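Local coordinates for protein Lysine/ornithine decarboxylase (Selenomonas ruminantium, PDB 5GJO) that decarboxylates both L-lysine and L-ornithine, using pyridoxal 5'-phosphate as cofactor, to give cadaverine and putrescine, at residues I122-A126 / D169-H173. The protein carries 2 engineered substitutions. Sequence-based numbering, arbitrary orientation.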
loop_
_atom_site.group_PDB
_atom_site.type_symbol
_atom_site.label_atom_id
_atom_site.label_comp_id
_atom_site.label_asym_id
_atom_site.label_seq_id
_atom_site.Cartn_x
_atom_site.Cartn_y
_atom_site.Cartn_z
ATOM N N ILE A 122 -12.400 23.353 14.854
ATOM C CA ILE A 122 -13.706 23.763 15.377
ATOM C C ILE A 122 -14.493 24.484 14.293
ATOM O O ILE A 122 -15.678 24.149 14.012
ATOM C CB ILE A 122 -13.524 24.649 16.606
ATOM C CG1 ILE A 122 -12.972 23.851 17.776
ATOM C CG2 ILE A 122 -14.895 25.327 16.997
ATOM C CD1 ILE A 122 -12.596 24.673 19.005
ATOM N N ASP A 123 -13.894 25.505 13.678
ATOM C CA ASP A 123 -14.669 26.254 12.658
ATOM C C ASP A 123 -15.120 25.426 11.454
ATOM O O ASP A 123 -16.243 25.612 10.967
ATOM C CB ASP A 123 -13.964 27.520 12.197
ATOM C CG ASP A 123 -13.945 28.615 13.321
ATOM O OD1 ASP A 123 -14.613 28.440 14.386
ATOM O OD2 ASP A 123 -13.207 29.633 13.144
ATOM N N LYS A 124 -14.287 24.505 10.983
ATOM C CA LYS A 124 -14.629 23.555 9.917
ATOM C C LYS A 124 -15.879 22.761 10.330
ATOM O O LYS A 124 -16.797 22.619 9.504
ATOM C CB LYS A 124 -13.467 22.522 9.653
ATOM C CG LYS A 124 -12.217 23.058 9.027
ATOM C CD LYS A 124 -10.947 22.146 9.243
ATOM C CE LYS A 124 -11.130 20.766 8.742
ATOM N NZ LYS A 124 -9.904 19.893 8.951
ATOM N N MET A 125 -15.906 22.216 11.554
ATOM C CA MET A 125 -17.010 21.381 12.026
ATOM C C MET A 125 -18.320 22.222 12.187
ATOM O O MET A 125 -19.429 21.809 11.786
ATOM C CB MET A 125 -16.701 20.734 13.335
ATOM C CG MET A 125 -15.616 19.616 13.255
ATOM S SD MET A 125 -15.434 18.720 14.767
ATOM C CE MET A 125 -14.791 19.973 15.880
ATOM N N ALA A 126 -18.172 23.385 12.814
ATOM C CA ALA A 126 -19.312 24.269 13.077
ATOM C C ALA A 126 -19.953 24.753 11.789
ATOM O O ALA A 126 -21.197 24.879 11.710
ATOM C CB ALA A 126 -18.849 25.463 13.926
ATOM N N ASP A 169 -18.861 27.543 22.323
ATOM C CA ASP A 169 -18.965 28.925 21.804
ATOM C C ASP A 169 -19.262 29.023 20.319
ATOM O O ASP A 169 -19.930 29.982 19.890
ATOM C CB ASP A 169 -17.697 29.744 22.171
ATOM C CG ASP A 169 -17.593 30.027 23.668
ATOM O OD1 ASP A 169 -18.554 29.781 24.447
ATOM O OD2 ASP A 169 -16.518 30.449 24.104
ATOM N N ALA A 170 -18.751 28.092 19.503
ATOM C CA ALA A 170 -19.066 28.081 18.124
ATOM C C ALA A 170 -20.395 27.361 17.746
ATOM O O ALA A 170 -20.625 27.133 16.565
ATOM C CB ALA A 170 -17.902 27.534 17.307
ATOM N N GLY A 171 -21.176 26.943 18.722
ATOM C CA GLY A 171 -22.514 26.372 18.508
ATOM C C GLY A 171 -22.540 24.872 18.369
ATOM O O GLY A 171 -23.586 24.278 18.110
ATOM N N LEU A 172 -21.400 24.245 18.620
ATOM C CA LEU A 172 -21.362 22.765 18.712
ATOM C C LEU A 172 -21.816 22.303 20.037
ATOM O O LEU A 172 -21.773 23.051 21.020
ATOM C CB LEU A 172 -19.923 22.255 18.377
ATOM C CG LEU A 172 -19.429 22.679 16.963
ATOM C CD1 LEU A 172 -17.930 22.487 16.805
ATOM C CD2 LEU A 172 -20.139 21.884 15.866
ATOM N N HIS A 173 -22.221 21.028 20.153
ATOM C CA HIS A 173 -22.636 20.534 21.384
ATOM C C HIS A 173 -21.456 19.821 22.066
ATOM O O HIS A 173 -21.006 18.795 21.551
ATOM C CB HIS A 173 -23.822 19.586 21.253
ATOM C CG HIS A 173 -24.200 18.929 22.546
ATOM N ND1 HIS A 173 -24.572 17.612 22.638
ATOM C CD2 HIS A 173 -24.382 19.442 23.777
ATOM C CE1 HIS A 173 -24.845 17.312 23.886
ATOM N NE2 HIS A 173 -24.742 18.408 24.599
#
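L172, the residue after the C-prime glycine of a Schellman motif, drives its forked tip against the backbone of helix 122-128, and no hydrogen bond crosses between the two segments. The setting is the outer layer of the PLP-binding TIM-type barrel, and it illustrates how the turn ending one barrel helix can pack an apolar side chain against the neighbouring helix. G171, at positive phi, is the C-prime residue closing helix 160-169, with L172 N hydrogen-bonded back to A167 O. With L172 CG anti to its carbonyl carbon (chi1 -58°), CG comes 4.2 Å from A126 CB, and the methyls diverge from this branch point: CD2 rests 3.8 Å from A126 CA, while CD1 lies 4.1 Å from M125 CB and 4.0 Å from I122 O. That carbonyl is already engaged by A126 N, 2.9 Å away, within the helix turn. V134 of strand 133-137 touches both L172 and M125, tying the contact to the barrel wall. Replacing L172 by alanine would remove both methyls and is likely to open a gap between the turn and the helix face formed by I122, M125 and A126. Beside the leucine, A170 adds a second, smaller apolar contact: its CB sits 4.1 Å from A126 CB and 3.7 Å from I122 CG2, the branch anti to the isoleucine's own N.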